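Local coordinates for calcium uptake protein 3, mitochondrial (Homo sapiens, PDB 6AGI), which senses matrix calcium through its EF-hands and, as a disulfide-linked heterodimer with MICU1, regulates the mitochondrial calcium uniporter channel in the central nervous system and skeletal muscle, at the calcium ion site and the interface of chains A and B. Sequence-based numbering; all coordinates share one arbitrary frame. Chains: chain A/B, Calcium uptake protein 3, mitochondrial.

Contact 1: the calcium ion site. Residues chain A 353-361, 364. With CA (calcium ion), chain C.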
# COMPACT_ATOMS: atom_id res chain seq x y z
N ASP A 353 10.75 -13.62 13.49
CA ASP A 353 10.46 -14.99 13.05
C ASP A 353 10.26 -15.80 14.31
O ASP A 353 11.18 -16.36 14.91
CB ASP A 353 11.56 -15.61 12.21
CG ASP A 353 11.47 -17.11 12.19
OD1 ASP A 353 10.31 -17.62 12.20
OD2 ASP A 353 12.52 -17.79 12.28
N VAL A 354 9.00 -15.93 14.65
CA VAL A 354 8.64 -16.42 15.96
C VAL A 354 8.37 -17.93 15.95
O VAL A 354 8.72 -18.62 16.91
CB VAL A 354 7.42 -15.60 16.42
CG1 VAL A 354 6.66 -16.40 17.31
CG2 VAL A 354 7.85 -14.28 17.08
N ASP A 355 7.76 -18.43 14.86
CA ASP A 355 7.77 -19.85 14.49
C ASP A 355 9.14 -20.50 14.62
O ASP A 355 9.23 -21.73 14.76
CB ASP A 355 7.25 -20.03 13.06
CG ASP A 355 5.84 -19.49 12.86
OD1 ASP A 355 5.30 -18.85 13.78
OD2 ASP A 355 5.28 -19.70 11.76
N LYS A 356 10.22 -19.73 14.49
CA LYS A 356 11.58 -20.26 14.48
C LYS A 356 11.74 -21.28 13.35
O LYS A 356 12.28 -22.37 13.55
CB LYS A 356 11.94 -20.87 15.83
CG LYS A 356 11.62 -19.98 17.04
CD LYS A 356 12.74 -18.99 17.33
CE LYS A 356 12.46 -18.15 18.57
NZ LYS A 356 13.66 -18.01 19.45
N ASP A 357 11.25 -20.91 12.17
CA ASP A 357 11.49 -21.66 10.94
C ASP A 357 12.55 -20.99 10.06
O ASP A 357 12.82 -21.48 8.96
CB ASP A 357 10.19 -21.83 10.16
CG ASP A 357 9.54 -20.51 9.81
OD1 ASP A 357 10.13 -19.46 10.11
OD2 ASP A 357 8.43 -20.53 9.23
N ASP A 358 13.12 -19.86 10.51
CA ASP A 358 13.97 -18.98 9.70
C ASP A 358 13.25 -18.56 8.42
O ASP A 358 13.85 -18.41 7.35
CB ASP A 358 15.33 -19.62 9.42
CG ASP A 358 16.47 -18.58 9.35
OD1 ASP A 358 16.30 -17.46 9.91
OD2 ASP A 358 17.53 -18.87 8.74
N GLN A 359 11.95 -18.35 8.55
CA GLN A 359 11.13 -17.77 7.50
C GLN A 359 10.11 -16.85 8.13
O GLN A 359 9.74 -17.01 9.29
CB GLN A 359 10.42 -18.83 6.68
CG GLN A 359 11.34 -19.64 5.79
CD GLN A 359 10.56 -20.33 4.69
OE1 GLN A 359 9.33 -20.32 4.70
NE2 GLN A 359 11.27 -20.91 3.72
N LEU A 360 9.61 -15.92 7.33
CA LEU A 360 8.64 -14.94 7.81
C LEU A 360 7.36 -15.15 7.03
O LEU A 360 7.38 -15.14 5.79
CB LEU A 360 9.13 -13.50 7.62
CG LEU A 360 9.90 -12.81 8.75
CD1 LEU A 360 8.97 -12.42 9.89
CD2 LEU A 360 11.04 -13.64 9.26
N SER A 361 6.28 -15.37 7.76
CA SER A 361 4.95 -15.51 7.18
C SER A 361 4.25 -14.17 7.23
O SER A 361 4.66 -13.25 7.94
CB SER A 361 4.14 -16.54 7.96
OG SER A 361 3.55 -15.93 9.09
N GLU A 364 3.43 -12.75 10.66
CA GLU A 364 4.57 -12.43 11.50
C GLU A 364 5.12 -11.02 11.28
O GLU A 364 5.62 -10.39 12.22
CB GLU A 364 5.69 -13.41 11.23
CG GLU A 364 5.29 -14.81 11.43
CD GLU A 364 6.40 -15.60 12.02
OE1 GLU A 364 7.35 -15.85 11.26
OE2 GLU A 364 6.29 -16.04 13.19
CA CA C . 8.04 -18.02 11.01
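The calcium ion lies in the loop of EF-hand 3, one of the two high-affinity hands of this sensor. A:Glu364, the glutamate that closes an EF-hand loop, starts with CB placed so that CG is anti to the carbonyl carbon (chi1 -57°). The chain bends at chi2 (-143°), and its tip meets the ion through OE1, while OE2 turns to the start of the loop. There the backbone N of A:Val354 donates a hydrogen bond to OE2 from above the carboxylate plane at 3.1 Å, while the N of A:Asp355 donates to the syn lone pair of OE2 at 3.3 Å. Two amides thus fix the rotation of the carboxylate. A:Asp353, CG anti to its backbone N, gives OD1 to calcium at 2.6 Å; its OD2 accepts a hydrogen bond from the N of A:Asp358, above the plane, at 2.8 Å. The backbone O of A:Gln359 binds calcium at 2.6 Å, and A:Asp357 OD1 at 2.7 Å. A:Asp355 is poorly ordered, its OD2 a loose neighbour of the ion. The modelled shell is irregular, and waters may be unseen. The loop follows helix 342-352, and A:Glu364 stands just before the 3-10 helix 366-368.

Contact 2: the interface of chains A and B. Residues chain A 91, 94-95, 97-98, 134; chain B 314-315, 318-319.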
# COMPACT_ATOMS: atom_id res chain seq x y z
N THR A 91 -2.08 23.17 12.95
CA THR A 91 -1.97 22.70 11.57
C THR A 91 -0.56 22.30 11.21
O THR A 91 -0.35 21.24 10.62
CB THR A 91 -2.51 23.75 10.61
OG1 THR A 91 -3.83 24.14 11.00
CG2 THR A 91 -2.44 23.25 9.15
N LEU A 94 0.26 19.00 12.63
CA LEU A 94 -0.29 17.93 11.80
C LEU A 94 0.59 17.69 10.58
O LEU A 94 1.04 16.55 10.33
CB LEU A 94 -1.72 18.27 11.36
CG LEU A 94 -2.78 18.26 12.47
CD1 LEU A 94 -4.15 17.95 11.89
CD2 LEU A 94 -2.46 17.29 13.62
N PHE A 95 0.89 18.77 9.85
CA PHE A 95 1.77 18.71 8.69
C PHE A 95 3.01 17.87 8.99
O PHE A 95 3.28 16.89 8.30
CB PHE A 95 2.12 20.14 8.27
CG PHE A 95 3.02 20.23 7.05
CD1 PHE A 95 2.70 19.59 5.86
CD2 PHE A 95 4.17 21.00 7.11
CE1 PHE A 95 3.54 19.70 4.76
CE2 PHE A 95 5.01 21.12 6.02
CZ PHE A 95 4.70 20.46 4.84
N LEU A 97 3.77 15.71 11.52
CA LEU A 97 3.42 14.30 11.75
C LEU A 97 3.35 13.54 10.44
O LEU A 97 4.03 12.52 10.21
CB LEU A 97 2.05 14.23 12.39
CG LEU A 97 1.72 14.69 13.82
CD1 LEU A 97 0.25 14.43 14.06
CD2 LEU A 97 2.58 14.02 14.91
N CYS A 98 2.52 14.09 9.55
CA CYS A 98 2.28 13.52 8.23
C CYS A 98 3.59 13.37 7.46
O CYS A 98 3.85 12.32 6.86
CB CYS A 98 1.26 14.43 7.52
SG CYS A 98 1.00 14.18 5.80
N PHE A 134 -8.69 23.39 6.75
CA PHE A 134 -8.88 22.64 7.99
C PHE A 134 -9.30 23.55 9.14
O PHE A 134 -8.66 23.55 10.20
CB PHE A 134 -7.58 21.89 8.38
CG PHE A 134 -7.15 20.84 7.40
CD1 PHE A 134 -7.93 20.52 6.30
CD2 PHE A 134 -5.96 20.17 7.58
CE1 PHE A 134 -7.52 19.54 5.40
CE2 PHE A 134 -5.55 19.19 6.69
CZ PHE A 134 -6.34 18.88 5.59
N ASN B 314 -3.65 11.92 3.49
CA ASN B 314 -3.17 11.70 4.85
C ASN B 314 -3.39 12.90 5.73
O ASN B 314 -3.70 12.76 6.92
CB ASN B 314 -1.69 11.31 4.84
CG ASN B 314 -1.14 11.07 6.23
OD1 ASN B 314 0.07 10.94 6.42
ND2 ASN B 314 -2.03 11.00 7.22
N MET B 315 -3.22 14.09 5.18
CA MET B 315 -3.40 15.29 5.98
C MET B 315 -4.84 15.41 6.45
O MET B 315 -5.10 15.78 7.60
CB MET B 315 -3.02 16.52 5.15
CG MET B 315 -1.74 17.28 5.57
SD MET B 315 -1.65 17.65 7.32
CE MET B 315 -2.33 19.29 7.41
N PHE B 318 -5.25 12.76 9.40
CA PHE B 318 -4.69 13.21 10.68
C PHE B 318 -5.62 14.19 11.38
O PHE B 318 -5.60 14.29 12.61
CB PHE B 318 -3.29 13.79 10.50
CG PHE B 318 -2.19 12.77 10.62
CD1 PHE B 318 -1.77 12.32 11.87
CD2 PHE B 318 -1.60 12.22 9.50
CE1 PHE B 318 -0.77 11.35 11.98
CE2 PHE B 318 -0.61 11.26 9.60
CZ PHE B 318 -0.19 10.82 10.85
N ALA B 319 -6.43 14.93 10.62
CA ALA B 319 -7.31 15.93 11.18
C ALA B 319 -8.74 15.43 11.40
O ALA B 319 -9.58 16.20 11.87
CB ALA B 319 -7.35 17.17 10.29
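Apolar contacts dominate this patch, where helix 90-101 and A:Phe134 of one chain receive B:Met315, B:Phe318 and B:Ala319 of the other. B:Met315 buries the most surface of the residues here: its chain, bent at chi2 (-49°) and chi3 (-94°), passes between the helix and the A:Phe134 ring. Its CB lies in plane at the edge of that ring, and its CE ends 3.3 Å from A:Phe134 CE2, the two side chains crossing obliquely. The sulfur SD rests on the backbone of helix 90-101, 3.8 Å from A:Phe95 CA. B:Phe318 offers one face to A:Leu97 CB, which sits towards the rim; at the ring margin its CD1 lies 3.7 Å from A:Leu97 CD1. The CE2 side of the same ring approaches A:Cys98 CA at 3.9 Å. Nearly one turn earlier on the helix, A:Leu94 CD1 packs on B:Ala319 CB at 3.7 Å. Polar contact is slight: A:Cys98 SG, the thiol, makes a weak hydrogen bond of 3.4 Å to B:Asn314 OD1, the amide oxygen. Repeated by two-fold symmetry, the patch would help hold together the pair of chains in the deposited assembly, which may or may not be the biological dimer.

Contact 3: the interface of chains A and B. Residues chain A 311-312, 330-331, 334-335; chain B 109, 112-114.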
# COMPACT_ATOMS: atom_id res chain seq x y z
N ILE A 311 3.16 -5.36 -2.38
CA ILE A 311 3.05 -5.63 -3.82
C ILE A 311 4.11 -6.66 -4.24
O ILE A 311 3.79 -7.69 -4.85
CB ILE A 311 3.17 -4.34 -4.64
CG1 ILE A 311 1.90 -3.49 -4.52
CG2 ILE A 311 3.38 -4.66 -6.11
CD1 ILE A 311 2.05 -2.06 -5.08
N ALA A 312 5.36 -6.43 -3.85
CA ALA A 312 6.42 -7.35 -4.24
C ALA A 312 6.12 -8.77 -3.77
O ALA A 312 6.31 -9.72 -4.54
CB ALA A 312 7.77 -6.91 -3.67
N ARG A 330 16.12 -9.53 -0.98
CA ARG A 330 16.05 -9.07 -2.37
C ARG A 330 14.70 -8.43 -2.68
O ARG A 330 14.64 -7.46 -3.46
CB ARG A 330 16.34 -10.21 -3.35
CG ARG A 330 16.13 -9.74 -4.78
CD ARG A 330 16.48 -10.74 -5.83
NE ARG A 330 15.24 -11.42 -6.08
CZ ARG A 330 14.60 -11.43 -7.24
NH1 ARG A 330 15.03 -10.70 -8.26
NH2 ARG A 330 13.45 -12.09 -7.31
N ALA A 331 13.64 -8.90 -2.03
CA ALA A 331 12.32 -8.29 -2.12
C ALA A 331 12.34 -6.84 -1.63
O ALA A 331 11.71 -5.96 -2.24
CB ALA A 331 11.33 -9.11 -1.30
N VAL A 334 13.97 -4.84 -4.47
CA VAL A 334 13.23 -4.67 -5.72
C VAL A 334 12.02 -3.80 -5.46
O VAL A 334 11.60 -3.01 -6.32
CB VAL A 334 12.85 -6.05 -6.29
CG1 VAL A 334 11.71 -5.97 -7.29
CG2 VAL A 334 14.07 -6.73 -6.89
N ALA A 335 11.48 -3.88 -4.25
CA ALA A 335 10.28 -3.14 -3.87
C ALA A 335 10.58 -1.68 -3.62
O ALA A 335 9.88 -0.81 -4.13
CB ALA A 335 9.66 -3.77 -2.63
N ILE B 109 7.68 -3.78 -10.61
CA ILE B 109 8.16 -4.51 -9.43
C ILE B 109 8.11 -6.02 -9.68
O ILE B 109 9.02 -6.76 -9.29
CB ILE B 109 7.37 -4.11 -8.17
CG1 ILE B 109 7.71 -2.70 -7.73
CG2 ILE B 109 7.67 -5.05 -6.99
CD1 ILE B 109 6.59 -2.05 -6.86
N ASN B 112 10.92 -7.19 -12.19
CA ASN B 112 12.20 -7.24 -11.48
C ASN B 112 12.22 -8.37 -10.46
O ASN B 112 13.25 -9.03 -10.28
CB ASN B 112 12.47 -5.91 -10.81
CG ASN B 112 12.92 -4.87 -11.79
OD1 ASN B 112 13.38 -5.21 -12.88
ND2 ASN B 112 12.77 -3.58 -11.42
N MET B 113 11.10 -8.67 -9.82
CA MET B 113 11.11 -9.82 -8.93
C MET B 113 11.39 -11.12 -9.68
O MET B 113 11.89 -12.07 -9.09
CB MET B 113 9.79 -9.94 -8.17
CG MET B 113 9.71 -9.04 -6.94
SD MET B 113 10.96 -9.47 -5.75
CE MET B 113 10.01 -10.66 -4.81
N PHE B 114 11.09 -11.15 -10.98
CA PHE B 114 11.36 -12.35 -11.77
C PHE B 114 12.81 -12.42 -12.28
O PHE B 114 13.40 -13.49 -12.30
CB PHE B 114 10.39 -12.40 -12.95
CG PHE B 114 9.11 -13.14 -12.66
CD1 PHE B 114 9.09 -14.53 -12.70
CD2 PHE B 114 7.93 -12.46 -12.39
CE1 PHE B 114 7.91 -15.22 -12.45
CE2 PHE B 114 6.75 -13.14 -12.14
CZ PHE B 114 6.74 -14.51 -12.17
O HOH W 1 11.33 -2.36 -9.08
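The guanidinium of A:Arg330 crosses to EF-hand 1 of chain B and directs NH1 and NH2 at the carbonyl end of helix 104-114. NH1 makes a weak hydrogen bond of 3.2 Å to the backbone O of B:Asn112; NH2 is modelled too close to the backbone O of B:Met113 to be read as a bond, and the arginine is poorly ordered. A:Arg330 extends with CG anti to its N (chi1 174°) and bends at chi3 (93°) to turn its tip there. The carboxamide of B:Asn112 points its ND2 at a water 3.0 Å away, and that water lies 2.9 Å from the backbone O of A:Val334, bridging the chains. A:Val334, CG1 anti to its N (chi1 161°), crosses B:Asn112 obliquely: CG1 touches B:Asn112 CB at 3.6 Å and B:Met113 CG at 3.7 Å. The B:Met113 chain, bent at chi2 and chi3, carries SD over A:Ala331, whose CA is 4.1 Å off, and turns CE towards helix 306-318. On that helix A:Ala312 receives B:Ile109, whose CG2 branch, anti to its own N, comes to 3.8 Å from A:Ala312 CA.

Contact 1 and contact 3 are about 20 Å apart between their C-alpha centres, and contact 2 lies about 36 Å from contact 1 and 31 Å from contact 3. Residues 311 and 312 of contact 3 lie in helix 306-318 of chain A; 314, 315 and 318 of contact 2 lie in the matching stretch of chain B, helix 314-318. Both interfaces also use EF-hand 1, through helix 104-114 in contact 3 and A:Phe134 in contact 2. Helix 325-336 precedes helix 342-352, which enters the loop of contact 1. Calcium-linked movement could therefore reach the dimer surface, although one calcium-bound structure does not show it.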